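H127A/Y244A mutant of alginate lyase AlyC3 in complex with dimannuronate (Psychromonas sp., PDB 7C8F) is a doubly substituted form of a family PL7 polysaccharide lyase, an enzyme class that cleaves alginate by beta-elimination, and here holds a mannuronate disaccharide. Local coordinates at residues K175-D179 against K180-K184; D229-R232 against H233-S236; K196-L199 against N200-T203; N16-Q19 against F20-V23. All blocks are in the same frame, centred on the assembly; numbering follows the deposited sequence.

Contact 1 (K175-D179 against K180-K184); sequences KKNKD and KEMCK
The flat carboxamide of Asn177 is met on one side of its plane by the Met182 methyl, which arrives obliquely, with CE 3.4 Å from Asn177 OD1. At its ends the amide is polar: water 1 donates to OD1, and ND2 bonds to Ile168 O. Asn177 opens a type I beta turn that ends at Lys180; Met182 follows in the 3-10 segment 181-183. The turn is closed by Lys180 N to Asn177 O, 2.9 Å and nearly straight at 164°, with the donor above the carbonyl plane. The same oxygen lies 3.2 Å from Cys183 SG, the sulfur joined to Cys169 in a disulfide, which anchors this exposed loop covalently.

Bends at chi2 (-74°) and chi4 (62°) curl the Lys180 chain back over the turn. NZ thereby approaches Lys176 O in a weak bond of 3.4 Å and gives a proton to water 1, which in turn donates to Lys176 O. On the second subunit, His136 packs against Asn177 and Thr135 against Met182. Water 2 bridges two carbonyls of the turn itself, donating to Lys178 O at 2.6 Å and to Lys180 O at 2.8 Å.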
loop_
_atom_site.group_PDB
_atom_site.type_symbol
_atom_site.label_atom_id
_atom_site.label_comp_id
_atom_site.label_asym_id
_atom_site.label_seq_id
_atom_site.Cartn_x
_atom_site.Cartn_y
_atom_site.Cartn_z
ATOM N N LYS B 175 -0.286 2.541 -15.941
ATOM C CA LYS B 175 -0.503 3.499 -17.023
ATOM C C LYS B 175 -0.591 4.928 -16.503
ATOM O O LYS B 175 -0.086 5.859 -17.138
ATOM C CB LYS B 175 -1.754 3.120 -17.818
ATOM C CG LYS B 175 -1.526 2.005 -18.823
ATOM C CD LYS B 175 -2.805 1.236 -19.109
ATOM C CE LYS B 175 -2.595 0.216 -20.216
ATOM N NZ LYS B 175 -3.644 -0.837 -20.206
ATOM N N LYS B 176 -1.215 5.121 -15.341
ATOM C CA LYS B 176 -1.390 6.462 -14.798
ATOM C C LYS B 176 -0.105 7.023 -14.200
ATOM O O LYS B 176 0.003 8.241 -14.026
ATOM C CB LYS B 176 -2.504 6.454 -13.747
ATOM C CG LYS B 176 -2.770 7.797 -13.104
ATOM C CD LYS B 176 -3.999 7.741 -12.209
ATOM C CE LYS B 176 -4.311 9.114 -11.633
ATOM N NZ LYS B 176 -5.561 9.121 -10.820
ATOM N N ASN B 177 0.872 6.168 -13.891
ATOM C CA ASN B 177 2.091 6.603 -13.218
ATOM C C ASN B 177 3.321 6.632 -14.114
ATOM O O ASN B 177 4.271 7.359 -13.800
ATOM C CB ASN B 177 2.408 5.668 -12.037
ATOM C CG ASN B 177 1.247 5.521 -11.072
ATOM O OD1 ASN B 177 0.560 6.489 -10.768
ATOM N ND2 ASN B 177 1.034 4.311 -10.583
ATOM N N LYS B 178 3.324 5.870 -15.207
ATOM C CA LYS B 178 4.574 5.546 -15.892
ATOM C C LYS B 178 5.311 6.779 -16.403
ATOM O O LYS B 178 6.543 6.755 -16.513
ATOM C CB LYS B 178 4.313 4.567 -17.034
ATOM C CG LYS B 178 3.570 5.169 -18.213
ATOM C CD LYS B 178 3.477 4.171 -19.361
ATOM C CE LYS B 178 2.853 4.802 -20.596
ATOM N NZ LYS B 178 1.473 5.289 -20.320
ATOM N N ASP B 179 4.595 7.855 -16.729
ATOM C CA ASP B 179 5.225 9.047 -17.282
ATOM C C ASP B 179 5.526 10.109 -16.236
ATOM O O ASP B 179 6.032 11.179 -16.588
ATOM C CB ASP B 179 4.361 9.640 -18.404
ATOM C CG ASP B 179 4.297 8.744 -19.625
ATOM O OD1 ASP B 179 5.356 8.213 -20.022
ATOM O OD2 ASP B 179 3.192 8.563 -20.179
ATOM N N LYS B 180 5.226 9.850 -14.968
ATOM C CA LYS B 180 5.447 10.816 -13.907
ATOM C C LYS B 180 6.882 10.730 -13.389
ATOM O O LYS B 180 7.585 9.733 -13.582
ATOM C CB LYS B 180 4.467 10.568 -12.757
ATOM C CG LYS B 180 3.005 10.467 -13.174
ATOM C CD LYS B 180 2.425 11.817 -13.540
ATOM C CE LYS B 180 0.920 11.724 -13.745
ATOM N NZ LYS B 180 0.220 11.296 -12.504
ATOM N N GLU B 181 7.300 11.796 -12.699
ATOM C CA GLU B 181 8.651 11.865 -12.153
ATOM C C GLU B 181 8.966 10.656 -11.282
ATOM O O GLU B 181 10.075 10.112 -11.338
ATOM C CB GLU B 181 8.800 13.149 -11.334
ATOM C CG GLU B 181 10.197 13.408 -10.804
ATOM C CD GLU B 181 11.154 13.861 -11.888
ATOM O OE1 GLU B 181 10.690 14.151 -13.011
ATOM O OE2 GLU B 181 12.372 13.926 -11.614
ATOM N N MET B 182 8.017 10.236 -10.472
ATOM C CA MET B 182 8.204 9.112 -9.563
ATOM C C MET B 182 8.514 7.782 -10.223
ATOM O O MET B 182 8.943 6.869 -9.593
ATOM C CB MET B 182 6.979 8.945 -8.678
ATOM C CG MET B 182 5.749 8.577 -9.459
ATOM S SD MET B 182 4.306 8.611 -8.403
ATOM C CE MET B 182 3.043 8.458 -9.625
ATOM N N CYS B 183 8.289 7.697 -11.505
ATOM C CA CYS B 183 8.586 6.489 -12.256
ATOM C C CYS B 183 9.825 6.605 -13.138
ATOM O O CYS B 183 10.155 5.646 -13.838
ATOM C CB CYS B 183 7.373 6.063 -13.086
ATOM S SG CYS B 183 6.080 5.301 -12.053
ATOM N N LYS B 184 10.515 7.739 -13.110
ATOM C CA LYS B 184 11.753 7.858 -13.864
ATOM C C LYS B 184 12.818 6.941 -13.276
ATOM O O LYS B 184 12.883 6.719 -12.063
ATOM C CB LYS B 184 12.253 9.299 -13.851
ATOM C CG LYS B 184 11.369 10.269 -14.621
ATOM C CD LYS B 184 11.927 11.680 -14.542
ATOM C CE LYS B 184 11.162 12.635 -15.445
ATOM N NZ LYS B 184 11.622 14.041 -15.273
HETATM O O HOH W 1 -0.191 9.065 -10.964
HETATM O O HOH W 2 8.561 8.316 -15.823
#

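Contact 2 (D229-R232 against H233-S236); sequences DYWR and HLLS
Leu234 CD1 sits over one face of the Trp231 indole, 3.6 Å from the centroid of the six-membered ring and only 8° off its normal, a CH-pi contact with the two side chains crossing at about a right angle. At the indole edge, near its plane, NE1 donates to Ser236 OG at 2.9 Å, a bond bent to 143°. The hydroxyl passes its own proton to Leu234 O, so Leu234 touches the indole through CD1 and holds Ser236 OG through its carbonyl. Setting CG opposite the backbone N (chi1 -157°) swings the Trp231 ring back over Leu234. With an alanine here, Ser236 OG would probably lose its N-H donor and Leu234 CD1 the ring face it packs on.

The backbone fixes this pair through a type I turn, Leu234 N to Trp231 O at 3.0 Å. Just before it, Asp229 O takes Arg232 N and Arg232 NH1 from opposite faces of its plane, NH1 at 3.0 Å. Farther out lies the second subunit: its Asp89 pairs with Arg232 NE, and its His233 stacks on His233 of this chain. The arrangement is a 3-10 segment and type I turn leading into strand 235-240, which pairs antiparallel with 77-82 and 119-129, in a beta-sandwich consistent with the jelly roll of PL7 lyases.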
loop_
_atom_site.group_PDB
_atom_site.type_symbol
_atom_site.label_atom_id
_atom_site.label_comp_id
_atom_site.label_asym_id
_atom_site.label_seq_id
_atom_site.Cartn_x
_atom_site.Cartn_y
_atom_site.Cartn_z
ATOM N N ASP B 229 10.748 2.434 4.665
ATOM C CA ASP B 229 9.443 2.767 5.257
ATOM C C ASP B 229 8.343 2.749 4.168
ATOM O O ASP B 229 7.264 2.331 4.402
ATOM C CB ASP B 229 9.557 4.163 5.896
ATOM C CG ASP B 229 8.419 4.558 6.827
ATOM O OD1 ASP B 229 7.639 3.782 7.220
ATOM O OD2 ASP B 229 8.443 5.704 7.175
ATOM N N TYR B 230 8.686 3.224 2.998
ATOM C CA TYR B 230 7.754 3.282 1.881
ATOM C C TYR B 230 7.163 1.948 1.420
ATOM O O TYR B 230 6.169 1.933 0.785
ATOM C CB TYR B 230 8.403 3.977 0.664
ATOM C CG TYR B 230 9.674 3.313 0.160
ATOM C CD1 TYR B 230 9.614 2.266 -0.718
ATOM C CD2 TYR B 230 10.904 3.743 0.581
ATOM C CE1 TYR B 230 10.744 1.645 -1.139
ATOM C CE2 TYR B 230 12.043 3.141 0.156
ATOM C CZ TYR B 230 11.953 2.095 -0.686
ATOM O OH TYR B 230 13.101 1.520 -1.110
ATOM N N TRP B 231 7.832 0.865 1.770
ATOM C CA TRP B 231 7.461 -0.482 1.397
ATOM C C TRP B 231 6.715 -1.250 2.481
ATOM O O TRP B 231 6.434 -2.375 2.335
ATOM C CB TRP B 231 8.757 -1.232 1.126
ATOM C CG TRP B 231 8.743 -2.452 0.251
ATOM C CD1 TRP B 231 8.841 -3.724 0.643
ATOM C CD2 TRP B 231 8.706 -2.472 -1.163
ATOM N NE1 TRP B 231 8.846 -4.560 -0.421
ATOM C CE2 TRP B 231 8.769 -3.809 -1.558
ATOM C CE3 TRP B 231 8.624 -1.484 -2.141
ATOM C CZ2 TRP B 231 8.757 -4.173 -2.888
ATOM C CZ3 TRP B 231 8.605 -1.859 -3.437
ATOM C CH2 TRP B 231 8.681 -3.185 -3.797
ATOM N N ARG B 232 6.434 -0.575 3.564
ATOM C CA ARG B 232 5.872 -1.203 4.757
ATOM C C ARG B 232 4.665 -2.096 4.626
ATOM O O ARG B 232 4.564 -3.065 5.348
ATOM C CB ARG B 232 5.652 -0.162 5.860
ATOM C CG ARG B 232 4.612 0.896 5.579
ATOM C CD ARG B 232 4.685 2.044 6.571
ATOM N NE ARG B 232 3.726 3.117 6.353
ATOM C CZ ARG B 232 3.942 4.150 5.569
ATOM N NH1 ARG B 232 5.032 4.249 4.876
ATOM N NH2 ARG B 232 3.064 5.094 5.462
ATOM N N HIS B 233 3.797 -1.740 3.695
ATOM C CA HIS B 233 2.574 -2.517 3.492
ATOM C C HIS B 233 2.777 -3.785 2.670
ATOM O O HIS B 233 1.839 -4.591 2.572
ATOM C CB HIS B 233 1.525 -1.658 2.775
ATOM C CG HIS B 233 2.027 -1.050 1.498
ATOM N ND1 HIS B 233 3.160 -0.268 1.449
ATOM C CD2 HIS B 233 1.553 -1.109 0.228
ATOM C CE1 HIS B 233 3.357 0.144 0.208
ATOM N NE2 HIS B 233 2.389 -0.340 -0.551
ATOM N N LEU B 234 3.950 -3.993 2.074
ATOM C CA LEU B 234 4.145 -5.080 1.119
ATOM C C LEU B 234 4.847 -6.262 1.783
ATOM O O LEU B 234 6.005 -6.154 2.199
ATOM C CB LEU B 234 4.935 -4.572 -0.090
ATOM C CG LEU B 234 4.183 -3.505 -0.892
ATOM C CD1 LEU B 234 5.121 -2.863 -1.911
ATOM C CD2 LEU B 234 2.971 -4.135 -1.583
ATOM N N LEU B 235 4.152 -7.393 1.873
ATOM C CA LEU B 235 4.805 -8.628 2.290
ATOM C C LEU B 235 5.826 -9.032 1.238
ATOM O O LEU B 235 5.557 -8.960 0.033
ATOM C CB LEU B 235 3.767 -9.740 2.448
ATOM C CG LEU B 235 2.662 -9.484 3.476
ATOM C CD1 LEU B 235 1.751 -10.706 3.589
ATOM C CD2 LEU B 235 3.250 -9.134 4.843
ATOM N N SER B 236 7.009 -9.444 1.693
ATOM C CA SER B 236 8.160 -9.594 0.819
ATOM C C SER B 236 8.801 -10.966 1.011
ATOM O O SER B 236 8.533 -11.677 1.989
ATOM C CB SER B 236 9.152 -8.456 1.070
ATOM O OG SER B 236 8.510 -7.199 0.820
HETATM O O HOH W 3 6.515 -5.011 4.632
#

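Contact 3 (K196-L199 against N200-T203); sequences KAPL and NKAT
Leu199, Pro198 and Asn200 carry this bend; no hydrogen bond crosses between 196-199 and 200-203, which meet through van der Waals contacts. Leu199 and Asn200 are neighbours whose side chains cross obliquely, CD2 of the leucine coming to 3.2 Å from OD1 of the asparagine. The leucine chi2 of -7° is nearly eclipsed, so the exact place of this methyl on the exposed loop is best read with caution. Asn200 has phi 51° and psi 42°, the left-handed region, and there the chain turns back on itself.

Pro198 fills the inside of the bend. Its CG lies 3.9 Å from Lys201 CB, while its CB is 4.0 Å from Lys201 CD, the lysine chain running extended beyond CG. The loop links strand 189-196 of one sheet with strand 203-210 of the other, a crossing between the two sheets of the sandwich. At its far end Thr203 OG1 meets the proline ring, 3.4 Å from Pro198 CD; the hydroxyl is opposite the carbonyl carbon, which turns it to this ring. Pro198 and Thr203 both also touch Phe158 of strand 157-163. On the entry side Lys196 NZ donates to Ala197 O at 2.6 Å, in the carbonyl plane and on a lone pair, and also bonds to Gly156 O.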
loop_
_atom_site.group_PDB
_atom_site.type_symbol
_atom_site.label_atom_id
_atom_site.label_comp_id
_atom_site.label_asym_id
_atom_site.label_seq_id
_atom_site.Cartn_x
_atom_site.Cartn_y
_atom_site.Cartn_z
ATOM N N LYS B 196 33.760 -4.473 -7.844
ATOM C CA LYS B 196 34.149 -5.307 -8.972
ATOM C C LYS B 196 34.030 -6.777 -8.591
ATOM O O LYS B 196 34.486 -7.186 -7.519
ATOM C CB LYS B 196 35.603 -4.989 -9.349
ATOM C CG LYS B 196 36.184 -5.880 -10.436
ATOM C CD LYS B 196 35.624 -5.546 -11.811
ATOM C CE LYS B 196 35.831 -6.698 -12.790
ATOM N NZ LYS B 196 34.971 -7.889 -12.465
ATOM N N ALA B 197 33.435 -7.582 -9.447
ATOM C CA ALA B 197 33.307 -9.001 -9.176
ATOM C C ALA B 197 34.669 -9.631 -9.414
ATOM O O ALA B 197 35.291 -9.354 -10.395
ATOM C CB ALA B 197 32.288 -9.602 -10.086
ATOM N N PRO B 198 35.120 -10.483 -8.519
ATOM C CA PRO B 198 36.457 -11.062 -8.686
ATOM C C PRO B 198 36.441 -12.270 -9.554
ATOM O O PRO B 198 35.448 -12.818 -9.808
ATOM C CB PRO B 198 36.814 -11.459 -7.276
ATOM C CG PRO B 198 35.489 -11.811 -6.686
ATOM C CD PRO B 198 34.557 -10.794 -7.216
ATOM N N LEU B 199 37.600 -12.665 -10.016
ATOM C CA LEU B 199 37.700 -13.852 -10.840
ATOM C C LEU B 199 38.083 -15.002 -9.977
ATOM O O LEU B 199 38.881 -14.870 -9.098
ATOM C CB LEU B 199 38.728 -13.693 -11.939
ATOM C CG LEU B 199 40.134 -13.177 -11.667
ATOM C CD1 LEU B 199 40.302 -12.693 -10.249
ATOM C CD2 LEU B 199 41.204 -14.198 -12.042
ATOM N N ASN B 200 37.459 -16.112 -10.248
ATOM C CA ASN B 200 37.707 -17.341 -9.565
ATOM C C ASN B 200 37.652 -17.211 -8.073
ATOM O O ASN B 200 38.415 -17.789 -7.382
ATOM C CB ASN B 200 39.054 -17.937 -10.033
ATOM C CG ASN B 200 39.210 -17.903 -11.526
ATOM O OD1 ASN B 200 40.052 -17.203 -12.049
ATOM N ND2 ASN B 200 38.413 -18.663 -12.220
ATOM N N LYS B 201 36.679 -16.467 -7.584
ATOM C CA LYS B 201 36.557 -16.264 -6.152
ATOM C C LYS B 201 35.094 -15.996 -5.829
ATOM O O LYS B 201 34.404 -15.321 -6.600
ATOM C CB LYS B 201 37.392 -15.052 -5.725
ATOM C CG LYS B 201 37.411 -14.774 -4.244
ATOM C CD LYS B 201 37.980 -13.389 -3.973
ATOM C CE LYS B 201 38.001 -13.081 -2.486
ATOM N NZ LYS B 201 38.480 -11.698 -2.218
ATOM N N ALA B 202 34.631 -16.549 -4.710
ATOM C CA ALA B 202 33.288 -16.281 -4.218
ATOM C C ALA B 202 33.252 -14.955 -3.473
ATOM O O ALA B 202 34.249 -14.502 -2.905
ATOM C CB ALA B 202 32.840 -17.396 -3.271
ATOM N N THR B 203 32.081 -14.325 -3.490
ATOM C CA THR B 203 31.830 -13.089 -2.764
ATOM C C THR B 203 30.656 -13.336 -1.825
ATOM O O THR B 203 29.645 -13.925 -2.230
ATOM C CB THR B 203 31.490 -11.963 -3.744
ATOM O OG1 THR B 203 32.617 -11.732 -4.608
ATOM C CG2 THR B 203 31.167 -10.670 -3.009
#

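Contact 4 (N16-Q19 against F20-V23); sequences NYTQ and FQHV
Thr18 O is gripped twice: Gln21 N reaches it in a weak bond of 3.3 Å, and water 4 donates to it at 2.7 Å. The water then accepts from His22 N, so it stands in the place of a direct bond from residue 22 to residue 18. Water 5 repeats the pattern one residue on, donating to Gln19 O and accepting from Val23 N at 3.0 Å. At the start of helix 18-25, Phe20 N bonds to Tyr17 O at 3.0 Å, the donor above the carbonyl plane.

Among the side chains, Gln19 CG lies over one face of the Phe20 ring, 3.7 Å from the centroid and 10° off the normal, a CH-pi contact. Here a bend at chi2 (-94°) lays the glutamine beside the phenylalanine, its amide plane 25° from the ring plane, while NE2 bonds to Glu65 OE1. Tyr17 CB approaches the ring obliquely, 3.8 Å from Phe20 CD2. Replacing the ring by a serine here is likely to open a gap beside Gln19 CG and leave Tyr17 CB without its apolar partner. The Gln21 chain, extended beyond CG, runs along Tyr17 and Thr18, CG 3.3 Å from Tyr17 O, and NE2 bonds to Ala15 O.

Tyr17 and Phe20 pack on Val60 of strand 58-60, and Val23 packs on Leu258 and Tyr260 of strand 250-264, so the helix lies against the seven-stranded sheet to which both strands belong.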
loop_
_atom_site.group_PDB
_atom_site.type_symbol
_atom_site.label_atom_id
_atom_site.label_comp_id
_atom_site.label_asym_id
_atom_site.label_seq_id
_atom_site.Cartn_x
_atom_site.Cartn_y
_atom_site.Cartn_z
ATOM N N ASN B 16 21.036 -33.537 -0.417
ATOM C CA ASN B 16 21.989 -34.398 0.272
ATOM C C ASN B 16 23.124 -33.632 0.936
ATOM O O ASN B 16 24.022 -34.258 1.505
ATOM C CB ASN B 16 22.574 -35.436 -0.693
ATOM C CG ASN B 16 21.637 -36.597 -0.929
ATOM O OD1 ASN B 16 20.764 -36.876 -0.105
ATOM N ND2 ASN B 16 21.806 -37.279 -2.057
ATOM N N TYR B 17 23.124 -32.302 0.882
ATOM C CA TYR B 17 24.219 -31.510 1.429
ATOM C C TYR B 17 23.725 -30.700 2.613
ATOM O O TYR B 17 22.841 -29.846 2.465
ATOM C CB TYR B 17 24.861 -30.639 0.345
ATOM C CG TYR B 17 25.594 -31.510 -0.651
ATOM C CD1 TYR B 17 24.921 -32.120 -1.699
ATOM C CD2 TYR B 17 26.956 -31.764 -0.509
ATOM C CE1 TYR B 17 25.582 -32.945 -2.596
ATOM C CE2 TYR B 17 27.622 -32.590 -1.399
ATOM C CZ TYR B 17 26.933 -33.170 -2.441
ATOM O OH TYR B 17 27.588 -33.992 -3.331
ATOM N N THR B 18 24.296 -30.974 3.790
ATOM C CA THR B 18 23.778 -30.399 5.024
ATOM C C THR B 18 23.790 -28.879 4.994
ATOM O O THR B 18 22.925 -28.250 5.609
ATOM C CB THR B 18 24.561 -30.904 6.241
ATOM O OG1 THR B 18 25.964 -30.715 6.032
ATOM C CG2 THR B 18 24.270 -32.379 6.494
ATOM N N GLN B 19 24.763 -28.274 4.306
ATOM C CA GLN B 19 24.880 -26.820 4.342
ATOM C C GLN B 19 23.737 -26.139 3.608
ATOM O O GLN B 19 23.480 -24.955 3.864
ATOM C CB GLN B 19 26.238 -26.354 3.807
ATOM C CG GLN B 19 26.508 -26.668 2.348
ATOM C CD GLN B 19 27.278 -27.971 2.175
ATOM O OE1 GLN B 19 26.925 -28.995 2.763
ATOM N NE2 GLN B 19 28.337 -27.934 1.370
ATOM N N PHE B 20 23.041 -26.855 2.719
ATOM C CA PHE B 20 21.892 -26.311 2.002
ATOM C C PHE B 20 20.550 -26.845 2.487
ATOM O O PHE B 20 19.502 -26.325 2.078
ATOM C CB PHE B 20 22.020 -26.578 0.499
ATOM C CG PHE B 20 23.337 -26.123 -0.085
ATOM C CD1 PHE B 20 23.703 -24.784 -0.045
ATOM C CD2 PHE B 20 24.213 -27.032 -0.662
ATOM C CE1 PHE B 20 24.916 -24.364 -0.561
ATOM C CE2 PHE B 20 25.429 -26.619 -1.179
ATOM C CZ PHE B 20 25.780 -25.280 -1.135
ATOM N N GLN B 21 20.542 -27.843 3.365
ATOM C CA GLN B 21 19.286 -28.509 3.678
ATOM C C GLN B 21 18.263 -27.548 4.266
ATOM O O GLN B 21 17.083 -27.598 3.907
ATOM C CB GLN B 21 19.539 -29.706 4.593
ATOM C CG GLN B 21 20.031 -30.899 3.784
ATOM C CD GLN B 21 20.650 -31.989 4.619
ATOM O OE1 GLN B 21 20.702 -31.904 5.843
ATOM N NE2 GLN B 21 21.132 -33.028 3.954
ATOM N N HIS B 22 18.680 -26.664 5.173
ATOM C CA HIS B 22 17.686 -25.828 5.831
ATOM C C HIS B 22 17.020 -24.863 4.855
ATOM O O HIS B 22 15.791 -24.749 4.827
ATOM C CB HIS B 22 18.270 -25.086 7.033
ATOM C CG HIS B 22 17.289 -24.166 7.686
ATOM N ND1 HIS B 22 17.307 -22.802 7.491
ATOM C CD2 HIS B 22 16.241 -24.413 8.505
ATOM C CE1 HIS B 22 16.323 -22.247 8.177
ATOM N NE2 HIS B 22 15.663 -23.204 8.807
ATOM N N VAL B 23 17.807 -24.140 4.052
ATOM C CA VAL B 23 17.166 -23.207 3.128
ATOM C C VAL B 23 16.246 -23.951 2.170
ATOM O O VAL B 23 15.177 -23.457 1.808
ATOM C CB VAL B 23 18.189 -22.310 2.394
ATOM C CG1 VAL B 23 19.032 -23.115 1.413
ATOM C CG2 VAL B 23 17.458 -21.159 1.679
HETATM O O HOH W 4 21.338 -26.049 6.022
HETATM O O HOH W 5 20.770 -23.622 4.341
#

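Contacts 1 and 2 are the ones nearer the disaccharide, without belonging to the residues that line its pocket: the Cys183 side chain is about 10 Å, and the Trp231 side chain about 8 Å, from a mannuronate residue. Their centres stand 20 Å apart, their nearest atoms about 10 Å, and both touch the second subunit. Contacts 3 and 4 meet no other chain of the assembly. Contact 3 is on the opposite side of the chain's centre from contact 2, 32 Å between centres, and contact 4 likewise from contact 1, 43 Å away. None of the four touches another, and they follow in series along the chain as 4, 1, 3, 2.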